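Local atomic coordinates of aminotransferase (Psychrobacter arcticus 273-4, PDB entry 3IF2), a protein that binds pyridoxal 5'-phosphate and probably transfers amino groups between amino acids and keto acids, perhaps as a valine-pyruvate transaminase. Residues 213-216 / 221-224. Sequence-based numbering, arbitrary orientation.
Sequences SRPT and NVLT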
ATOM      1  N   SER A 213     -17.268  -8.314  -9.830  1.00 38.78           N
ATOM      2  CA  SER A 213     -17.246  -6.900 -10.159  1.00 38.53           C
ATOM      3  C   SER A 213     -18.567  -6.524 -10.818  1.00 39.02           C
ATOM      4  O   SER A 213     -19.081  -7.292 -11.638  1.00 38.90           O
ATOM      5  CB  SER A 213     -16.049  -6.552 -11.045  1.00 39.09           C
ATOM      6  OG  SER A 213     -15.922  -7.412 -12.153  1.00 39.40           O
ATOM      7  N   ARG A 214     -19.102  -5.352 -10.441  1.00 39.04           N
ATOM      8  CA  ARG A 214     -20.397  -4.866 -10.911  1.00 39.17           C
ATOM      9  C   ARG A 214     -20.411  -3.325 -11.043  1.00 39.30           C
ATOM     10  O   ARG A 214     -20.478  -2.620 -10.021  1.00 39.57           O
ATOM     11  CB  ARG A 214     -21.493  -5.337  -9.935  1.00 39.54           C
ATOM     12  CG  ARG A 214     -22.902  -5.278 -10.495  1.00 39.32           C
ATOM     13  CD  ARG A 214     -23.927  -5.397  -9.404  1.00 39.56           C
ATOM     14  NE  ARG A 214     -25.287  -5.516  -9.936  1.00 39.31           N
ATOM     15  CZ  ARG A 214     -26.418  -5.194  -9.297  1.00 39.59           C
ATOM     16  NH1 ARG A 214     -26.428  -4.658  -8.067  1.00 39.42           N
ATOM     17  NH2 ARG A 214     -27.585  -5.378  -9.921  1.00 40.09           N
ATOM     18  N   PRO A 215     -20.273  -2.790 -12.283  1.00 39.09           N
ATOM     19  CA  PRO A 215     -20.040  -3.469 -13.574  1.00 38.17           C
ATOM     20  C   PRO A 215     -18.675  -4.154 -13.647  1.00 38.13           C
ATOM     21  O   PRO A 215     -17.752  -3.818 -12.890  1.00 38.24           O
ATOM     22  CB  PRO A 215     -20.167  -2.366 -14.625  1.00 38.49           C
ATOM     23  CG  PRO A 215     -20.235  -1.078 -13.893  1.00 39.15           C
ATOM     24  CD  PRO A 215     -20.449  -1.331 -12.440  1.00 38.96           C
ATOM     25  N   THR A 216     -18.564  -5.095 -14.585  1.00 37.14           N
ATOM     26  CA  THR A 216     -17.400  -5.928 -14.726  1.00 36.01           C
ATOM     27  C   THR A 216     -16.363  -5.409 -15.714  1.00 35.62           C
ATOM     28  O   THR A 216     -16.706  -4.884 -16.774  1.00 34.96           O
ATOM     29  CB  THR A 216     -17.823  -7.342 -15.153  1.00 36.61           C
ATOM     30  OG1 THR A 216     -18.747  -7.854 -14.191  1.00 37.22           O
ATOM     31  CG2 THR A 216     -16.626  -8.294 -15.264  1.00 36.26           C
ATOM     32  N   ASN A 221     -20.400  -5.939 -18.349  1.00 35.96           N
ATOM     33  CA  ASN A 221     -21.603  -6.618 -17.895  1.00 35.86           C
ATOM     34  C   ASN A 221     -22.014  -6.153 -16.506  1.00 35.63           C
ATOM     35  O   ASN A 221     -21.155  -5.983 -15.629  1.00 35.30           O
ATOM     36  CB  ASN A 221     -21.390  -8.150 -17.824  1.00 35.96           C
ATOM     37  CG  ASN A 221     -22.692  -8.912 -17.544  1.00 35.93           C
ATOM     38  OD1 ASN A 221     -23.689  -8.725 -18.238  1.00 36.51           O
ATOM     39  ND2 ASN A 221     -22.687  -9.753 -16.526  1.00 35.97           N
ATOM     40  N   VAL A 222     -23.323  -5.983 -16.313  1.00 35.04           N
ATOM     41  CA  VAL A 222     -23.895  -5.668 -15.013  1.00 35.33           C
ATOM     42  C   VAL A 222     -24.758  -6.857 -14.635  1.00 35.97           C
ATOM     43  O   VAL A 222     -25.769  -7.127 -15.295  1.00 37.13           O
ATOM     44  CB  VAL A 222     -24.699  -4.354 -15.020  1.00 34.66           C
ATOM     45  CG1 VAL A 222     -25.400  -4.112 -13.667  1.00 33.77           C
ATOM     46  CG2 VAL A 222     -23.772  -3.214 -15.345  1.00 33.94           C
ATOM     47  N   LEU A 223     -24.334  -7.586 -13.600  1.00 36.91           N
ATOM     48  CA  LEU A 223     -25.107  -8.707 -13.048  1.00 37.67           C
ATOM     49  C   LEU A 223     -26.426  -8.105 -12.577  1.00 37.18           C
ATOM     50  O   LEU A 223     -26.438  -7.066 -11.941  1.00 37.74           O
ATOM     51  CB  LEU A 223     -24.373  -9.401 -11.891  1.00 38.06           C
ATOM     52  CG  LEU A 223     -23.072 -10.139 -12.252  1.00 38.31           C
ATOM     53  CD1 LEU A 223     -22.204 -10.392 -11.013  1.00 38.01           C
ATOM     54  CD2 LEU A 223     -23.366 -11.441 -12.988  1.00 38.30           C
ATOM     55  N   THR A 224     -27.522  -8.766 -12.921  1.00 37.96           N
ATOM     56  CA  THR A 224     -28.884  -8.275 -12.664  1.00 37.40           C
ATOM     57  C   THR A 224     -29.247  -8.308 -11.182  1.00 37.76           C
ATOM     58  O   THR A 224     -28.713  -9.117 -10.420  1.00 37.96           O
ATOM     59  CB  THR A 224     -29.974  -9.087 -13.473  1.00 36.54           C
ATOM     60  OG1 THR A 224     -30.221 -10.353 -12.854  1.00 36.33           O
ATOM     61  CG2 THR A 224     -29.568  -9.299 -14.945  1.00 36.13           C
TER
HETATM   62  O   HOH W   1     -21.444  -7.222 -13.229  1.00 42.41           O
HETATM   63  O   HOH W   2     -20.009 -10.159 -14.987  1.00 29.29           O
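Arg214 reaches across the loop and takes the carbonyl oxygen of Leu223 side-on with two nitrogens, NE at 2.8 Å and NH2 at 2.9 Å from Leu223 O. That oxygen lies close to the guanidinium plane, at the edge formed by the two N-H groups; both bonds are bent. The arm gets there because CG sits anti to the backbone N (chi1 -162°) and the chain stays extended as far as NE. On the way Val222 CG1 comes within 4.0 Å of Arg214 NE. NH2 also forms a salt bridge with Asp225, and NH1 donates to the carbonyl of His261. A leucine here would probably leave the Leu223 carbonyl without these two donors and Asp225 without its charged mate.

At the other end the backbone closes the loop: Thr216 N donates to Asn221 O over 2.9 Å. Pro215, which follows a cis peptide bond, brings its CA against the same oxygen in a CA-H...O contact and rests its CB on Val222 CG2, 3.8 Å away. Thr216 turns OG1 onto its own segment, donating to Ser213 O at 2.6 Å from above the carbonyl plane. One water links Ser213 O, Asn221 O and Leu223 N; a second joins Thr216 OG1 to Asn221 ND2, while Asn221 OD1 accepts from Lys188.

Ser213, ending strand 207-213, touches the bound pyridoxal phosphate, while its OG pairs with Glu154. The two segments flank the turn carrying the cofactor-binding Asn217, within the Asn-Pro-Thr-Gly sequence familiar from class I aminotransferases. In this class I and II aminotransferase domain the buried loop joins strand 207-213 to helix 225-237, where Thr224 is the N-cap, its OG1 accepting from Glu227 N, and Met228 packs against Arg214 and Leu223.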